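Local structure of putative lipoprotein YcdA (Bacillus subtilis subsp. subtilis str. 168, 4R4G) at residues I14-T25 with L39-T50; D75-L83 with S93-V101. The protein is of unknown function but is probably a membrane-tethered lipoprotein, built from an Ig-like DUF4352 domain and a C-terminal domain of the NTF2 clan. All coordinates share one frame; numbering follows the deposited sequence.

Contact 1 of 2, residues I14-T25 with L39-T50; sequences IAQVKIKDVSYT and LVLKVNVAVKNT
Strands 16-25 and 39-48 run antiparallel, their axes 4.5 Å apart at closest and 152° between directions, as neighbours in a sheet of the N-terminal Ig-like domain. A classic beta bulge shifts the register by one: K20 and D21 both face N44, and N44 O accepts from K20 N at 2.8 Å and more loosely from D21 N at 3.3 Å, both donors from one face of the carbonyl plane. The apolar face carries V17, I19, V22, Y24, L41, V43, V45 and V47. Set opposite the backbone N (chi1 175°), V22 CG1 meets L41 CD1 at 3.6 Å, leaving CG2 beside V43 CG1; I19 CG2 packs on V43 CG1 at 3.7 Å; V17, I19 and V22 reach the facing strand 125-130. Y24 sets its ring against L39 CD1 and sends OH to G105 N and G131 O. On the other face K20 lays its aliphatic chain past N44, CE touching A46 CB, NZ paired with E95. A water donates to D21 OD2 and K42 O and accepts from S23 OG. Near the strand end V40 O takes two donors from one residue: T25 N at 2.8 Å, and T25 OG1 at 2.9 Å, which stands 47° out of the carbonyl plane.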
loop_
_atom_site.group_PDB
_atom_site.type_symbol
_atom_site.label_atom_id
_atom_site.label_comp_id
_atom_site.label_asym_id
_atom_site.label_seq_id
_atom_site.Cartn_x
_atom_site.Cartn_y
_atom_site.Cartn_z
ATOM N N ILE A 14 41.118 -9.258 12.823
ATOM C CA ILE A 14 40.694 -8.118 13.638
ATOM C C ILE A 14 39.164 -8.014 13.827
ATOM O O ILE A 14 38.748 -7.429 14.827
ATOM C CB ILE A 14 41.304 -6.774 13.166
ATOM C CG1 ILE A 14 40.663 -6.227 11.904
ATOM C CG2 ILE A 14 42.841 -6.830 13.073
ATOM C CD1 ILE A 14 40.876 -4.804 11.818
ATOM N N ALA A 15 38.335 -8.588 12.930
ATOM C CA ALA A 15 36.874 -8.556 13.101
ATOM C C ALA A 15 36.187 -9.777 12.492
ATOM O O ALA A 15 36.732 -10.401 11.583
ATOM C CB ALA A 15 36.293 -7.287 12.498
ATOM N N GLN A 16 34.991 -10.122 13.008
ATOM C CA GLN A 16 34.176 -11.223 12.500
ATOM C C GLN A 16 32.797 -10.688 12.134
ATOM O O GLN A 16 32.118 -10.095 12.978
ATOM C CB GLN A 16 34.071 -12.395 13.497
ATOM C CG GLN A 16 33.254 -13.581 12.945
ATOM C CD GLN A 16 32.718 -14.530 13.990
ATOM O OE1 GLN A 16 33.085 -15.713 14.027
ATOM N NE2 GLN A 16 31.801 -14.050 14.825
ATOM N N VAL A 17 32.383 -10.896 10.876
ATOM C CA VAL A 17 31.093 -10.402 10.415
ATOM C C VAL A 17 30.178 -11.577 10.118
ATOM O O VAL A 17 30.582 -12.536 9.464
ATOM C CB VAL A 17 31.245 -9.457 9.196
ATOM C CG1 VAL A 17 29.913 -8.834 8.795
ATOM C CG2 VAL A 17 32.271 -8.372 9.478
ATOM N N LYS A 18 28.949 -11.489 10.613
ATOM C CA LYS A 18 27.914 -12.483 10.410
ATOM C C LYS A 18 26.718 -11.801 9.807
ATOM O O LYS A 18 26.285 -10.774 10.329
ATOM C CB LYS A 18 27.520 -13.168 11.743
ATOM C CG LYS A 18 28.695 -13.557 12.657
ATOM C CD LYS A 18 28.262 -14.420 13.848
ATOM C CE LYS A 18 28.536 -13.755 15.175
ATOM N NZ LYS A 18 29.010 -14.731 16.192
ATOM N N ILE A 19 26.179 -12.350 8.718
ATOM C CA ILE A 19 24.975 -11.814 8.111
ATOM C C ILE A 19 23.794 -12.592 8.687
ATOM O O ILE A 19 23.571 -13.752 8.322
ATOM C CB ILE A 19 25.022 -11.860 6.577
ATOM C CG1 ILE A 19 26.222 -11.079 6.049
ATOM C CG2 ILE A 19 23.706 -11.356 6.012
ATOM C CD1 ILE A 19 26.322 -11.061 4.632
ATOM N N LYS A 20 23.057 -11.961 9.602
ATOM C CA LYS A 20 21.947 -12.587 10.304
ATOM C C LYS A 20 20.683 -12.688 9.439
ATOM O O LYS A 20 19.992 -13.701 9.541
ATOM C CB LYS A 20 21.663 -11.873 11.637
ATOM C CG LYS A 20 22.859 -11.906 12.590
ATOM C CD LYS A 20 22.440 -11.894 14.063
ATOM C CE LYS A 20 23.544 -12.425 14.962
ATOM N NZ LYS A 20 23.236 -12.279 16.411
ATOM N N ASP A 21 20.371 -11.684 8.591
ATOM C CA ASP A 21 19.162 -11.714 7.738
ATOM C C ASP A 21 19.317 -10.848 6.468
ATOM O O ASP A 21 20.093 -9.892 6.486
ATOM C CB ASP A 21 17.942 -11.235 8.550
ATOM C CG ASP A 21 16.610 -11.479 7.872
ATOM O OD1 ASP A 21 16.179 -12.650 7.821
ATOM O OD2 ASP A 21 16.009 -10.498 7.363
ATOM N N VAL A 22 18.588 -11.184 5.368
ATOM C CA VAL A 22 18.588 -10.451 4.089
ATOM C C VAL A 22 17.162 -10.415 3.541
ATOM O O VAL A 22 16.580 -11.463 3.236
ATOM C CB VAL A 22 19.579 -10.999 3.020
ATOM C CG1 VAL A 22 19.437 -10.258 1.699
ATOM C CG2 VAL A 22 21.029 -10.924 3.497
ATOM N N SER A 23 16.609 -9.214 3.380
ATOM C CA SER A 23 15.264 -9.066 2.852
ATOM C C SER A 23 15.136 -7.829 1.997
ATOM O O SER A 23 15.948 -6.909 2.100
ATOM C CB SER A 23 14.255 -9.003 3.993
ATOM O OG SER A 23 14.460 -7.860 4.802
ATOM N N TYR A 24 14.116 -7.819 1.140
ATOM C CA TYR A 24 13.746 -6.676 0.313
ATOM C C TYR A 24 12.748 -5.844 1.087
ATOM O O TYR A 24 11.862 -6.386 1.783
ATOM C CB TYR A 24 13.137 -7.116 -1.027
ATOM C CG TYR A 24 14.094 -7.797 -1.975
ATOM C CD1 TYR A 24 15.113 -7.079 -2.602
ATOM C CD2 TYR A 24 13.926 -9.133 -2.324
ATOM C CE1 TYR A 24 15.968 -7.691 -3.519
ATOM C CE2 TYR A 24 14.776 -9.755 -3.242
ATOM C CZ TYR A 24 15.801 -9.030 -3.831
ATOM O OH TYR A 24 16.638 -9.627 -4.736
ATOM N N THR A 25 12.907 -4.528 1.004
ATOM C CA THR A 25 12.000 -3.598 1.665
ATOM C C THR A 25 11.641 -2.491 0.679
ATOM O O THR A 25 12.289 -2.317 -0.367
ATOM C CB THR A 25 12.591 -3.024 2.986
ATOM O OG1 THR A 25 13.791 -2.279 2.728
ATOM C CG2 THR A 25 12.829 -4.086 4.067
ATOM N N LEU A 39 14.053 -1.387 -5.017
ATOM C CA LEU A 39 13.775 -1.808 -3.654
ATOM C C LEU A 39 14.952 -1.422 -2.786
ATOM O O LEU A 39 15.941 -0.856 -3.274
ATOM C CB LEU A 39 13.512 -3.323 -3.584
ATOM C CG LEU A 39 12.271 -3.847 -4.311
ATOM C CD1 LEU A 39 12.192 -5.353 -4.207
ATOM C CD2 LEU A 39 10.977 -3.229 -3.735
ATOM N N VAL A 40 14.852 -1.715 -1.501
ATOM C CA VAL A 40 15.924 -1.439 -0.564
ATOM C C VAL A 40 16.289 -2.770 0.048
ATOM O O VAL A 40 15.402 -3.453 0.561
ATOM C CB VAL A 40 15.529 -0.350 0.474
ATOM C CG1 VAL A 40 16.541 -0.265 1.619
ATOM C CG2 VAL A 40 15.375 1.006 -0.207
ATOM N N LEU A 41 17.566 -3.174 -0.057
ATOM C CA LEU A 41 18.017 -4.439 0.508
ATOM C C LEU A 41 18.383 -4.210 1.967
ATOM O O LEU A 41 19.239 -3.373 2.264
ATOM C CB LEU A 41 19.192 -5.005 -0.303
ATOM C CG LEU A 41 19.679 -6.411 0.052
ATOM C CD1 LEU A 41 18.787 -7.472 -0.564
ATOM C CD2 LEU A 41 21.092 -6.604 -0.402
ATOM N N LYS A 42 17.672 -4.903 2.883
ATOM C CA LYS A 42 17.894 -4.804 4.332
ATOM C C LYS A 42 18.722 -6.005 4.749
ATOM O O LYS A 42 18.247 -7.145 4.689
ATOM C CB LYS A 42 16.550 -4.715 5.098
ATOM C CG LYS A 42 16.647 -4.487 6.606
ATOM C CD LYS A 42 15.264 -4.292 7.195
ATOM C CE LYS A 42 15.177 -4.592 8.668
ATOM N NZ LYS A 42 13.943 -4.014 9.276
ATOM N N VAL A 43 19.982 -5.746 5.108
ATOM C CA VAL A 43 20.960 -6.754 5.527
ATOM C C VAL A 43 21.241 -6.548 7.027
ATOM O O VAL A 43 21.808 -5.523 7.398
ATOM C CB VAL A 43 22.261 -6.704 4.668
ATOM C CG1 VAL A 43 23.178 -7.885 4.965
ATOM C CG2 VAL A 43 21.945 -6.640 3.177
ATOM N N ASN A 44 20.783 -7.488 7.885
ATOM C CA ASN A 44 21.041 -7.429 9.326
ATOM C C ASN A 44 22.358 -8.122 9.551
ATOM O O ASN A 44 22.516 -9.269 9.135
ATOM C CB ASN A 44 19.907 -8.057 10.178
ATOM C CG ASN A 44 20.115 -7.871 11.671
ATOM O OD1 ASN A 44 20.819 -8.638 12.348
ATOM N ND2 ASN A 44 19.557 -6.810 12.209
ATOM N N VAL A 45 23.324 -7.403 10.122
ATOM C CA VAL A 45 24.665 -7.908 10.351
ATOM C C VAL A 45 24.993 -7.844 11.833
ATOM O O VAL A 45 24.328 -7.132 12.586
ATOM C CB VAL A 45 25.755 -7.155 9.510
ATOM C CG1 VAL A 45 25.530 -7.321 8.007
ATOM C CG2 VAL A 45 25.865 -5.677 9.900
ATOM N N ALA A 46 26.057 -8.561 12.219
ATOM C CA ALA A 46 26.650 -8.606 13.545
ATOM C C ALA A 46 28.134 -8.559 13.372
ATOM O O ALA A 46 28.667 -9.302 12.545
ATOM C CB ALA A 46 26.235 -9.867 14.269
ATOM N N VAL A 47 28.804 -7.638 14.078
ATOM C CA VAL A 47 30.256 -7.495 13.962
ATOM C C VAL A 47 30.889 -7.759 15.331
ATOM O O VAL A 47 30.680 -6.987 16.263
ATOM C CB VAL A 47 30.706 -6.128 13.353
ATOM C CG1 VAL A 47 32.213 -6.112 13.076
ATOM C CG2 VAL A 47 29.939 -5.818 12.074
ATOM N N LYS A 48 31.643 -8.869 15.442
ATOM C CA LYS A 48 32.379 -9.278 16.652
ATOM C C LYS A 48 33.831 -8.809 16.548
ATOM O O LYS A 48 34.462 -9.033 15.509
ATOM C CB LYS A 48 32.311 -10.816 16.834
ATOM C CG LYS A 48 32.880 -11.332 18.159
ATOM C CD LYS A 48 32.096 -12.527 18.733
ATOM C CE LYS A 48 32.691 -12.993 20.046
ATOM N NZ LYS A 48 31.802 -13.933 20.775
ATOM N N ASN A 49 34.356 -8.139 17.592
ATOM C CA ASN A 49 35.754 -7.687 17.589
ATOM C C ASN A 49 36.624 -8.884 17.979
ATOM O O ASN A 49 36.652 -9.251 19.153
ATOM C CB ASN A 49 35.966 -6.476 18.528
ATOM C CG ASN A 49 37.378 -5.904 18.601
ATOM O OD1 ASN A 49 38.346 -6.412 18.018
ATOM N ND2 ASN A 49 37.532 -4.819 19.345
ATOM N N THR A 50 37.295 -9.522 16.992
ATOM C CA THR A 50 38.147 -10.692 17.258
ATOM C C THR A 50 39.575 -10.276 17.664
ATOM O O THR A 50 40.364 -11.135 18.069
ATOM C CB THR A 50 38.173 -11.682 16.072
ATOM O OG1 THR A 50 38.526 -11.014 14.865
ATOM C CG2 THR A 50 36.874 -12.451 15.916
HETATM O O HOH W 1 16.473 -7.706 7.134
#

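Contact 2 of 2, residues D75-L83 with S93-V101; sequences DPEDYSEKL and SVEGNLFFV
The F99 ring carries the proline ring of P76 over one face, a CH-pi contact with CB 4.0 Å from the ring centroid and 23° off the normal, while E81 O and the K82 chain sit at its edge. K82 runs past the F99 ring in the opposite direction, CG 3.7 Å from F99 CD1; its chain, extended from a CG set opposite the backbone N (chi1 -161°), carries NZ to a salt bridge with D75 OD1 at 2.9 Å and a bond to T74 O. Replacing F99 by alanine is likely to leave P76 and the K82 methylenes without the ring they pack on and open a gap beneath the loop. Two bonds tie the loop to the strand: N97 ND2 gives to E81 O at 3.1 Å, the acceptor almost in the amide plane, while N97 OD1 accepts from N44 ND2; and L83 N gives to N97 O at 2.9 Å on a lone pair. Beside them L83 sends CD1 to V94 CG2 and CD2 to L98 CD2, at 3.8 and 3.9 Å. The loop, which includes the 3-10 turn 79-81, packs against strand 93-102; this strand pairs with strand 39-48, and L83 and L98 both reach F62 of strand 62-66.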
loop_
_atom_site.group_PDB
_atom_site.type_symbol
_atom_site.label_atom_id
_atom_site.label_comp_id
_atom_site.label_asym_id
_atom_site.label_seq_id
_atom_site.Cartn_x
_atom_site.Cartn_y
_atom_site.Cartn_z
ATOM N N ASP A 75 18.663 5.142 3.922
ATOM C CA ASP A 75 18.245 5.200 5.308
ATOM C C ASP A 75 16.818 4.730 5.433
ATOM O O ASP A 75 16.017 5.032 4.542
ATOM C CB ASP A 75 18.400 6.643 5.866
ATOM C CG ASP A 75 19.818 7.070 6.176
ATOM O OD1 ASP A 75 20.561 6.270 6.747
ATOM O OD2 ASP A 75 20.172 8.222 5.867
ATOM N N PRO A 76 16.452 4.034 6.543
ATOM C CA PRO A 76 15.041 3.658 6.732
ATOM C C PRO A 76 14.235 4.900 7.172
ATOM O O PRO A 76 14.849 5.956 7.353
ATOM C CB PRO A 76 15.128 2.591 7.837
ATOM C CG PRO A 76 16.267 3.011 8.663
ATOM C CD PRO A 76 17.267 3.645 7.720
ATOM N N GLU A 77 12.886 4.797 7.376
ATOM C CA GLU A 77 12.095 5.947 7.835
ATOM C C GLU A 77 12.556 6.347 9.235
ATOM O O GLU A 77 12.701 7.533 9.502
ATOM C CB GLU A 77 10.591 5.648 7.802
ATOM C CG GLU A 77 9.683 6.789 8.264
ATOM C CD GLU A 77 9.260 6.762 9.723
ATOM O OE1 GLU A 77 9.425 5.707 10.379
ATOM O OE2 GLU A 77 8.727 7.791 10.199
ATOM N N ASP A 78 12.849 5.368 10.103
ATOM C CA ASP A 78 13.329 5.654 11.449
ATOM C C ASP A 78 14.783 5.220 11.513
ATOM O O ASP A 78 15.068 4.034 11.654
ATOM C CB ASP A 78 12.442 4.947 12.487
ATOM C CG ASP A 78 12.761 5.207 13.937
ATOM O OD1 ASP A 78 13.754 5.915 14.216
ATOM O OD2 ASP A 78 12.047 4.668 14.800
ATOM N N TYR A 79 15.714 6.189 11.400
ATOM C CA TYR A 79 17.150 5.935 11.374
ATOM C C TYR A 79 17.614 5.084 12.568
ATOM O O TYR A 79 18.658 4.445 12.461
ATOM C CB TYR A 79 17.961 7.245 11.288
ATOM C CG TYR A 79 19.445 7.006 11.104
ATOM C CD1 TYR A 79 19.953 6.582 9.880
ATOM C CD2 TYR A 79 20.333 7.149 12.164
ATOM C CE1 TYR A 79 21.307 6.324 9.712
ATOM C CE2 TYR A 79 21.691 6.871 12.010
ATOM C CZ TYR A 79 22.169 6.446 10.781
ATOM O OH TYR A 79 23.502 6.180 10.570
ATOM N N SER A 80 16.844 5.034 13.682
ATOM C CA SER A 80 17.207 4.213 14.843
ATOM C C SER A 80 17.190 2.727 14.469
ATOM O O SER A 80 17.868 1.951 15.129
ATOM C CB SER A 80 16.294 4.485 16.035
ATOM O OG SER A 80 14.955 4.072 15.805
ATOM N N GLU A 81 16.491 2.357 13.367
ATOM C CA GLU A 81 16.405 0.991 12.847
ATOM C C GLU A 81 17.668 0.563 12.101
ATOM O O GLU A 81 17.697 -0.537 11.542
ATOM C CB GLU A 81 15.240 0.862 11.855
ATOM C CG GLU A 81 13.808 0.880 12.391
ATOM C CD GLU A 81 12.792 0.739 11.261
ATOM O OE1 GLU A 81 13.041 -0.069 10.331
ATOM O OE2 GLU A 81 11.773 1.471 11.278
ATOM N N LYS A 82 18.677 1.442 12.022
ATOM C CA LYS A 82 19.895 1.192 11.283
ATOM C C LYS A 82 21.033 0.968 12.235
ATOM O O LYS A 82 20.950 1.400 13.384
ATOM C CB LYS A 82 20.174 2.394 10.362
ATOM C CG LYS A 82 21.126 2.106 9.205
ATOM C CD LYS A 82 21.204 3.257 8.247
ATOM C CE LYS A 82 22.390 3.108 7.338
ATOM N NZ LYS A 82 22.335 4.016 6.162
ATOM N N LEU A 83 22.106 0.301 11.768
ATOM C CA LEU A 83 23.308 0.075 12.558
ATOM C C LEU A 83 23.834 1.422 13.062
ATOM O O LEU A 83 23.915 2.381 12.287
ATOM C CB LEU A 83 24.380 -0.673 11.736
ATOM C CG LEU A 83 25.732 -0.938 12.424
ATOM C CD1 LEU A 83 25.595 -1.917 13.575
ATOM C CD2 LEU A 83 26.741 -1.463 11.446
ATOM N N SER A 93 30.329 -7.362 20.671
ATOM C CA SER A 93 29.649 -7.361 19.378
ATOM C C SER A 93 28.557 -6.316 19.249
ATOM O O SER A 93 27.765 -6.096 20.167
ATOM C CB SER A 93 29.044 -8.729 19.075
ATOM O OG SER A 93 30.021 -9.754 19.131
ATOM N N VAL A 94 28.492 -5.709 18.061
ATOM C CA VAL A 94 27.453 -4.761 17.680
ATOM C C VAL A 94 26.591 -5.474 16.646
ATOM O O VAL A 94 27.091 -6.323 15.913
ATOM C CB VAL A 94 28.029 -3.401 17.189
ATOM C CG1 VAL A 94 28.757 -3.531 15.854
ATOM C CG2 VAL A 94 26.948 -2.329 17.121
ATOM N N GLU A 95 25.310 -5.176 16.622
ATOM C CA GLU A 95 24.382 -5.788 15.680
ATOM C C GLU A 95 23.420 -4.693 15.164
ATOM O O GLU A 95 23.079 -3.760 15.897
ATOM C CB GLU A 95 23.649 -6.967 16.363
ATOM C CG GLU A 95 22.955 -7.951 15.426
ATOM C CD GLU A 95 22.014 -8.965 16.063
ATOM O OE1 GLU A 95 22.450 -9.685 16.994
ATOM O OE2 GLU A 95 20.862 -9.087 15.580
ATOM N N GLY A 96 23.042 -4.778 13.899
ATOM C CA GLY A 96 22.157 -3.787 13.299
ATOM C C GLY A 96 21.928 -4.017 11.826
ATOM O O GLY A 96 22.535 -4.911 11.228
ATOM N N ASN A 97 21.067 -3.201 11.235
ATOM C CA ASN A 97 20.677 -3.322 9.838
ATOM C C ASN A 97 21.396 -2.341 8.932
ATOM O O ASN A 97 21.726 -1.226 9.355
ATOM C CB ASN A 97 19.166 -3.093 9.681
ATOM C CG ASN A 97 18.281 -4.108 10.333
ATOM O OD1 ASN A 97 18.252 -5.285 9.974
ATOM N ND2 ASN A 97 17.426 -3.632 11.207
ATOM N N LEU A 98 21.555 -2.747 7.653
ATOM C CA LEU A 98 22.155 -1.966 6.584
ATOM C C LEU A 98 21.159 -1.915 5.456
ATOM O O LEU A 98 20.404 -2.862 5.255
ATOM C CB LEU A 98 23.501 -2.539 6.116
ATOM C CG LEU A 98 24.519 -2.956 7.158
ATOM C CD1 LEU A 98 25.521 -3.871 6.540
ATOM C CD2 LEU A 98 25.201 -1.740 7.822
ATOM N N PHE A 99 21.113 -0.794 4.750
ATOM C CA PHE A 99 20.131 -0.556 3.704
ATOM C C PHE A 99 20.818 -0.059 2.439
ATOM O O PHE A 99 21.669 0.837 2.500
ATOM C CB PHE A 99 19.099 0.470 4.204
ATOM C CG PHE A 99 18.390 0.096 5.485
ATOM C CD1 PHE A 99 18.965 0.364 6.719
ATOM C CD2 PHE A 99 17.114 -0.460 5.456
ATOM C CE1 PHE A 99 18.315 0.013 7.901
ATOM C CE2 PHE A 99 16.464 -0.812 6.637
ATOM C CZ PHE A 99 17.076 -0.591 7.850
ATOM N N PHE A 100 20.457 -0.657 1.294
ATOM C CA PHE A 100 21.065 -0.344 0.015
ATOM C C PHE A 100 20.041 -0.331 -1.081
ATOM O O PHE A 100 19.202 -1.222 -1.142
ATOM C CB PHE A 100 22.164 -1.362 -0.326
ATOM C CG PHE A 100 23.302 -1.416 0.663
ATOM C CD1 PHE A 100 24.328 -0.482 0.619
ATOM C CD2 PHE A 100 23.354 -2.410 1.635
ATOM C CE1 PHE A 100 25.373 -0.522 1.542
ATOM C CE2 PHE A 100 24.408 -2.462 2.547
ATOM C CZ PHE A 100 25.400 -1.507 2.507
ATOM N N VAL A 101 20.138 0.662 -1.966
ATOM C CA VAL A 101 19.249 0.824 -3.111
ATOM C C VAL A 101 19.664 -0.213 -4.153
ATOM O O VAL A 101 20.799 -0.174 -4.628
ATOM C CB VAL A 101 19.308 2.278 -3.663
ATOM C CG1 VAL A 101 18.331 2.474 -4.804
ATOM C CG2 VAL A 101 19.081 3.304 -2.560
HETATM O O HOH W 2 23.162 1.212 4.806
#

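How the contacts relate
Contacts 1 and 2 lie side by side in the N-terminal domain, their centres 10 Å apart, and share one sheet: strand 93-102, half of contact 2, is the neighbour of strand 39-48 from contact 1. Contact 1 joins two strands through a long backbone ladder, with valines and other apolar side chains turned to the domain interior and a mostly polar outer face. Contact 2 instead packs a loop on that sheet's outermost strand with a single backbone-to-backbone bond, relying on an aromatic ring, a leucine and an asparagine amide. Both are partly buried. Backbone pairing of strands 39-48 and 93-102, including a probable L41 N to F100 O bond, joins the two contacts, and the N44-N97 side-chain link adds to it.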